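Local coordinates for maternal effect protein oskar (Drosophila melanogaster, PDB 5A4A) that probably binds RNA through its SGNH hydrolase-like OSK domain and, as a maternal germline inducer, takes part in forming the germ plasm of the fly, at residues Thr62-Gly65 and Ala66-Arg69; Gln74-Glu77 and Gly78-Ile81; Ser87-Met91 and Arg92-Leu96. All blocks are in the same frame, centred on the assembly; numbering follows the deposited sequence.

Interaction 1. Residues Thr62-Gly65 and Ala66-Arg69; sequences TING and ARNR. With SO4 (sulfate ion), chain G.
The amide of N64 and the guanidinium of R67 lie side by side on one turn of helix 63-71, three residues apart and pointing the same way. Their side-chain bond runs from R67 NH1 to N64 OD1, 3.0 Å long and bent to 143° at the hydrogen; the donor stands above the plane of the amide rather than in it, and the two planes are turned 68° apart. A bend at chi3 (67°) turns the R67 guanidinium and its NH1 toward N64 OD1, and R67 CD lies 3.5 Å from N64 OD1.

The charged contact lies farther out, with a sulfate. Two nearly straight bonds, R67 NH1 to sulfate O3 and R67 NH2 to sulfate O2, each 2.8 Å, hold the anion at the guanidinium edge, so NH1 serves both N64 and the sulfate, which probably came from the crystallisation liquor. R69 leads away instead, its NH2 bonding the carbonyl of L11.

Backbone bonds form the third group: A66 N to T62 O at 2.8 Å, followed by R67 to I63, N68 to N64 and R69 to G65. At the start of the helix T62 OG1 accepts from G65 N at 2.9 Å, the capping bond typical of a threonine at the N-cap of an alpha-helix.

Interaction 2. Residues Gln74-Glu77 and Gly78-Ile81; sequences QLPE and GTQI
Two donors of T79 converge on the carbonyl oxygen of P76. The hydroxyl OG1 gives the shorter bond to P76 O, 2.7 Å, and the backbone amide T79 N reaches the same P76 O at 3.1 Å, the bond that closes a type II beta turn from P76 to T79. The threonine can use both because its OG1 sits beside its own backbone N (chi1 -63°), on the side of the turn where the carbonyl lies. That hydroxyl also rests against the proline ring, with T79 OG1 3.4 Å from P76 CD, and L75 CB is 3.9 Å from T79 OG1.

Behind this polar pair is an apolar one: L75 CD1 meets I81 CD1 at 4.1 Å, the two side chains crossing at a slant as the chain doubles back. The third position of the turn is G78, whose positive phi of 84° would jam a CB against the carbonyl oxygen of E77; glycine is therefore the residue that suits this corner.

Farther out, L75 leans on I14 and L115, and I81 on M28 of strand 25-29. Backbone bonds from T79 and I81 to V116 lead the chain from the turn into strand 80-84, between the parallel strands 25-29 and 116-120.

Interaction 3. Residues Ser87-Met91 and Arg92-Leu96; sequences SVDIM and RGKPL. With SO4 (sulfate ion), chain D.
With CG beside its backbone N (chi1 -72°) and the chain extended to NE, R92 runs alongside V88, while K94, also extended beyond CG, crosses D89 at a slant. Both pairs straddle the C-terminal end of helix 87-91, where a Schellman motif has G93 as its first non-helical residue: its positive phi, 77°, favours glycine and turns the chain out of the helix. Two bonds carry the motif's backbone. K94 N reaches back to D89 O at 3.0 Å, nearly in line with the carbonyl, and G93 N bonds to I90 O from well above the carbonyl plane. R92 N to V88 O, 2.8 Å, is the last turn's ordinary bond.

V88 CG1 lies over one face of the R92 guanidinium, 3.4 Å from NE, and sulfate O4 lies over the opposite face. R92 NE donates to sulfate O3 at 2.7 Å; S183 and K184 hold the same ion, which is probably from the crystallisation liquor, so three residues grip a single anion.

The carboxylate of D89 is divided between two tasks. OD1 accepts from the backbone N of I63, whereas D89 OD2 makes a salt bridge of 3.5 Å with K94 NZ, supplemented by a water that donates to D89 OD2 and accepts from K94 NZ, at 2.8 Å from the nitrogen.

Overall arrangement
Along the chain the three contacts come in series, and all belong to the single OSK domain. Interactions 1 and 3 adjoin one another, their centres about 13 Å apart: the start of helix 63-71 meets helix 87-91 and the loop after it where T62 CG2 packs on V88 and R92. Interaction 2 is more remote, its centre about 16 Å from that of interaction 1 and 27 Å from that of interaction 3, which lies on the opposite side of the chain's centre. Strand 80-84 spans the interval, leading from the turn at 76-79 through the mixed sheet, where its neighbours run parallel to it, to helix 87-91. Local caps and turns thus mark the points where this alpha/beta domain changes direction.

Interaction 1. Residues Thr62-Gly65 and Ala66-Arg69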
loop_
_atom_site.group_PDB
_atom_site.type_symbol
_atom_site.label_atom_id
_atom_site.label_comp_id
_atom_site.label_asym_id
_atom_site.label_seq_id
_atom_site.Cartn_x
_atom_site.Cartn_y
_atom_site.Cartn_z
ATOM N N THR A 62 5.296 1.552 6.459
ATOM C CA THR A 62 4.803 0.364 7.134
ATOM C C THR A 62 3.383 0.635 7.625
ATOM O O THR A 62 2.863 1.749 7.488
ATOM C CB THR A 62 5.663 0.028 8.353
ATOM O OG1 THR A 62 5.657 1.156 9.233
ATOM C CG2 THR A 62 7.117 -0.283 7.934
ATOM N N ILE A 63 2.775 -0.378 8.230
ATOM C CA ILE A 63 1.459 -0.209 8.826
ATOM C C ILE A 63 1.523 0.874 9.906
ATOM O O ILE A 63 0.686 1.773 9.929
ATOM C CB ILE A 63 0.929 -1.530 9.404
ATOM C CG1 ILE A 63 0.647 -2.526 8.277
ATOM C CG2 ILE A 63 -0.348 -1.298 10.195
ATOM C CD1 ILE A 63 0.589 -3.978 8.749
ATOM N N ASN A 64 2.527 0.806 10.777
ATOM C CA ASN A 64 2.736 1.862 11.773
ATOM C C ASN A 64 3.040 3.217 11.142
ATOM O O ASN A 64 2.579 4.255 11.624
ATOM C CB ASN A 64 3.823 1.466 12.779
ATOM C CG ASN A 64 3.307 0.508 13.829
ATOM O OD1 ASN A 64 2.122 0.179 13.846
ATOM N ND2 ASN A 64 4.195 0.049 14.711
ATOM N N GLY A 65 3.804 3.210 10.052
ATOM C CA GLY A 65 4.037 4.429 9.297
ATOM C C GLY A 65 2.736 5.044 8.808
ATOM O O GLY A 65 2.573 6.267 8.828
ATOM N N ALA A 66 1.811 4.192 8.365
ATOM C CA ALA A 66 0.520 4.650 7.865
ATOM C C ALA A 66 -0.302 5.238 9.010
ATOM O O ALA A 66 -0.953 6.273 8.857
ATOM C CB ALA A 66 -0.234 3.506 7.177
ATOM N N ARG A 67 -0.253 4.577 10.163
ATOM C CA ARG A 67 -0.931 5.062 11.364
ATOM C C ARG A 67 -0.450 6.473 11.700
ATOM O O ARG A 67 -1.260 7.364 11.988
ATOM C CB ARG A 67 -0.672 4.107 12.539
ATOM C CG ARG A 67 -1.437 2.779 12.468
ATOM C CD ARG A 67 -0.990 1.797 13.558
ATOM N NE ARG A 67 -1.347 2.240 14.908
ATOM C CZ ARG A 67 -0.803 1.755 16.023
ATOM N NH1 ARG A 67 0.124 0.809 15.956
ATOM N NH2 ARG A 67 -1.194 2.210 17.208
ATOM N N ASN A 68 0.867 6.673 11.652
ATOM C CA ASN A 68 1.454 7.997 11.884
ATOM C C ASN A 68 1.129 9.000 10.788
ATOM O O ASN A 68 0.855 10.173 11.068
ATOM C CB ASN A 68 2.979 7.911 12.055
ATOM C CG ASN A 68 3.384 7.235 13.351
ATOM O OD1 ASN A 68 2.635 7.243 14.328
ATOM N ND2 ASN A 68 4.576 6.642 13.363
ATOM N N ARG A 69 1.160 8.540 9.543
ATOM C CA ARG A 69 0.925 9.418 8.399
ATOM C C ARG A 69 -0.471 10.041 8.460
ATOM O O ARG A 69 -0.641 11.226 8.170
ATOM C CB ARG A 69 1.116 8.650 7.088
ATOM C CG ARG A 69 0.955 9.494 5.819
ATOM C CD ARG A 69 2.083 10.498 5.663
ATOM N NE ARG A 69 1.860 11.405 4.539
ATOM C CZ ARG A 69 1.140 12.520 4.607
ATOM N NH1 ARG A 69 0.543 12.867 5.745
ATOM N NH2 ARG A 69 1.007 13.288 3.535
HETATM S S SO4 G . 1.040 0.435 19.657
HETATM O O1 SO4 G . 2.236 1.169 20.073
HETATM O O2 SO4 G . -0.085 1.367 19.598
HETATM O O3 SO4 G . 1.281 -0.159 18.341
HETATM O O4 SO4 G . 0.736 -0.633 20.606
#

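Interaction 2. Residues Gln74-Glu77 and Gly78-Ile81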
loop_
_atom_site.group_PDB
_atom_site.type_symbol
_atom_site.label_atom_id
_atom_site.label_comp_id
_atom_site.label_asym_id
_atom_site.label_seq_id
_atom_site.Cartn_x
_atom_site.Cartn_y
_atom_site.Cartn_z
ATOM N N GLN A 74 -5.233 15.723 7.115
ATOM C CA GLN A 74 -6.565 16.189 7.462
ATOM C C GLN A 74 -7.509 16.120 6.262
ATOM O O GLN A 74 -7.327 16.819 5.267
ATOM C CB GLN A 74 -6.494 17.619 7.995
ATOM C CG GLN A 74 -7.775 18.106 8.612
ATOM C CD GLN A 74 -7.684 19.548 9.070
ATOM O OE1 GLN A 74 -6.826 20.314 8.618
ATOM N NE2 GLN A 74 -8.573 19.925 9.976
ATOM N N LEU A 75 -8.532 15.279 6.385
ATOM C CA LEU A 75 -9.470 15.000 5.307
ATOM C C LEU A 75 -10.888 15.028 5.875
ATOM O O LEU A 75 -11.074 14.789 7.068
ATOM C CB LEU A 75 -9.171 13.613 4.731
ATOM C CG LEU A 75 -7.900 13.519 3.887
ATOM C CD1 LEU A 75 -7.443 12.066 3.750
ATOM C CD2 LEU A 75 -8.183 14.130 2.531
ATOM N N PRO A 76 -11.890 15.323 5.029
ATOM C CA PRO A 76 -13.299 15.390 5.445
ATOM C C PRO A 76 -13.805 14.064 6.021
ATOM O O PRO A 76 -13.374 13.006 5.558
ATOM C CB PRO A 76 -14.036 15.692 4.135
ATOM C CG PRO A 76 -13.016 16.313 3.249
ATOM C CD PRO A 76 -11.715 15.673 3.606
ATOM N N GLU A 77 -14.699 14.115 7.006
ATOM C CA GLU A 77 -15.275 12.888 7.542
ATOM C C GLU A 77 -15.926 12.110 6.409
ATOM O O GLU A 77 -16.486 12.694 5.475
ATOM C CB GLU A 77 -16.286 13.168 8.665
ATOM C CG GLU A 77 -17.532 13.917 8.228
ATOM C CD GLU A 77 -18.577 14.016 9.333
ATOM O OE1 GLU A 77 -19.014 12.956 9.839
ATOM O OE2 GLU A 77 -18.961 15.155 9.685
ATOM N N GLY A 78 -15.814 10.791 6.475
ATOM C CA GLY A 78 -16.375 9.925 5.458
ATOM C C GLY A 78 -15.495 9.721 4.236
ATOM O O GLY A 78 -15.868 8.978 3.330
ATOM N N THR A 79 -14.337 10.374 4.186
ATOM C CA THR A 79 -13.426 10.149 3.062
ATOM C C THR A 79 -13.045 8.676 2.970
ATOM O O THR A 79 -12.659 8.078 3.968
ATOM C CB THR A 79 -12.148 11.001 3.178
ATOM O OG1 THR A 79 -12.504 12.384 3.130
ATOM C CG2 THR A 79 -11.184 10.699 2.033
ATOM N N GLN A 80 -13.173 8.100 1.776
ATOM C CA GLN A 80 -12.786 6.716 1.529
ATOM C C GLN A 80 -11.393 6.668 0.931
ATOM O O GLN A 80 -11.101 7.377 -0.040
ATOM C CB GLN A 80 -13.775 6.022 0.591
ATOM C CG GLN A 80 -15.189 5.899 1.153
ATOM C CD GLN A 80 -16.189 5.480 0.097
ATOM O OE1 GLN A 80 -16.420 4.288 -0.122
ATOM N NE2 GLN A 80 -16.796 6.460 -0.562
ATOM N N ILE A 81 -10.536 5.839 1.526
ATOM C CA ILE A 81 -9.140 5.741 1.104
ATOM C C ILE A 81 -8.830 4.315 0.662
ATOM O O ILE A 81 -9.104 3.371 1.397
ATOM C CB ILE A 81 -8.193 6.116 2.277
ATOM C CG1 ILE A 81 -8.490 7.539 2.782
ATOM C CG2 ILE A 81 -6.709 5.948 1.878
ATOM C CD1 ILE A 81 -7.678 7.942 4.020
#

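Interaction 3. Residues Ser87-Met91 and Arg92-Leu96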
loop_
_atom_site.group_PDB
_atom_site.type_symbol
_atom_site.label_atom_id
_atom_site.label_comp_id
_atom_site.label_asym_id
_atom_site.label_seq_id
_atom_site.Cartn_x
_atom_site.Cartn_y
_atom_site.Cartn_z
ATOM N N SER A 87 3.404 -4.722 2.876
ATOM C CA SER A 87 4.553 -5.293 2.169
ATOM C C SER A 87 5.862 -4.906 2.837
ATOM O O SER A 87 6.764 -5.734 2.942
ATOM C CB SER A 87 4.602 -4.889 0.685
ATOM O OG SER A 87 3.552 -5.501 -0.038
ATOM N N VAL A 88 5.964 -3.659 3.297
ATOM C CA VAL A 88 7.212 -3.201 3.914
ATOM C C VAL A 88 7.447 -3.925 5.245
ATOM O O VAL A 88 8.559 -4.377 5.517
ATOM C CB VAL A 88 7.248 -1.674 4.129
ATOM C CG1 VAL A 88 8.597 -1.257 4.733
ATOM C CG2 VAL A 88 7.045 -0.938 2.807
ATOM N N ASP A 89 6.396 -4.045 6.057
ATOM C CA ASP A 89 6.484 -4.807 7.307
ATOM C C ASP A 89 7.000 -6.218 7.050
ATOM O O ASP A 89 7.861 -6.714 7.775
ATOM C CB ASP A 89 5.121 -4.916 7.995
ATOM C CG ASP A 89 4.560 -3.570 8.415
ATOM O OD1 ASP A 89 4.060 -2.841 7.538
ATOM O OD2 ASP A 89 4.601 -3.253 9.622
ATOM N N ILE A 90 6.463 -6.861 6.017
ATOM C CA ILE A 90 6.848 -8.231 5.705
ATOM C C ILE A 90 8.291 -8.279 5.216
ATOM O O ILE A 90 9.064 -9.117 5.668
ATOM C CB ILE A 90 5.885 -8.876 4.695
ATOM C CG1 ILE A 90 4.546 -9.134 5.398
ATOM C CG2 ILE A 90 6.468 -10.178 4.143
ATOM C CD1 ILE A 90 3.494 -9.796 4.550
ATOM N N MET A 91 8.659 -7.368 4.323
ATOM C CA MET A 91 10.047 -7.306 3.842
ATOM C C MET A 91 11.073 -7.006 4.946
ATOM O O MET A 91 12.211 -7.477 4.876
ATOM C CB MET A 91 10.184 -6.304 2.689
ATOM C CG MET A 91 9.311 -6.650 1.501
ATOM S SD MET A 91 9.224 -5.368 0.238
ATOM C CE MET A 91 10.874 -5.540 -0.433
ATOM N N ARG A 92 10.678 -6.222 5.951
ATOM C CA ARG A 92 11.572 -5.889 7.063
ATOM C C ARG A 92 11.628 -7.012 8.087
ATOM O O ARG A 92 12.381 -6.939 9.059
ATOM C CB ARG A 92 11.145 -4.593 7.767
ATOM C CG ARG A 92 11.404 -3.336 6.965
ATOM C CD ARG A 92 11.009 -2.067 7.726
ATOM N NE ARG A 92 11.169 -0.892 6.872
ATOM C CZ ARG A 92 10.831 0.350 7.204
ATOM N NH1 ARG A 92 10.301 0.615 8.397
ATOM N NH2 ARG A 92 11.028 1.331 6.334
ATOM N N GLY A 93 10.804 -8.033 7.881
ATOM C CA GLY A 93 10.805 -9.199 8.744
ATOM C C GLY A 93 10.105 -8.982 10.074
ATOM O O GLY A 93 10.436 -9.634 11.061
ATOM N N LYS A 94 9.142 -8.066 10.116
ATOM C CA LYS A 94 8.355 -7.891 11.334
ATOM C C LYS A 94 7.585 -9.178 11.619
ATOM O O LYS A 94 7.138 -9.857 10.692
ATOM C CB LYS A 94 7.402 -6.691 11.235
ATOM C CG LYS A 94 8.105 -5.328 11.237
ATOM C CD LYS A 94 7.175 -4.228 11.750
ATOM C CE LYS A 94 7.701 -2.836 11.414
ATOM N NZ LYS A 94 6.809 -1.761 11.948
ATOM N N PRO A 95 7.461 -9.540 12.905
ATOM C CA PRO A 95 6.703 -10.743 13.253
ATOM C C PRO A 95 5.260 -10.607 12.787
ATOM O O PRO A 95 4.676 -9.529 12.892
ATOM C CB PRO A 95 6.761 -10.768 14.784
ATOM C CG PRO A 95 7.948 -9.935 15.140
ATOM C CD PRO A 95 8.051 -8.886 14.084
ATOM N N LEU A 96 4.695 -11.690 12.266
ATOM C CA LEU A 96 3.305 -11.683 11.804
ATOM C C LEU A 96 2.313 -11.211 12.874
ATOM O O LEU A 96 1.404 -10.434 12.578
ATOM C CB LEU A 96 2.908 -13.063 11.271
ATOM C CG LEU A 96 1.467 -13.201 10.775
ATOM C CD1 LEU A 96 1.242 -12.378 9.513
ATOM C CD2 LEU A 96 1.119 -14.669 10.537
HETATM S S SO4 D . 14.399 -1.251 5.961
HETATM O O1 SO4 D . 14.685 -2.679 6.071
HETATM O O2 SO4 D . 15.557 -0.534 5.419
HETATM O O3 SO4 D . 13.224 -1.057 5.110
HETATM O O4 SO4 D . 14.101 -0.719 7.288
HETATM O O HOH W 1 4.088 -1.590 11.348
#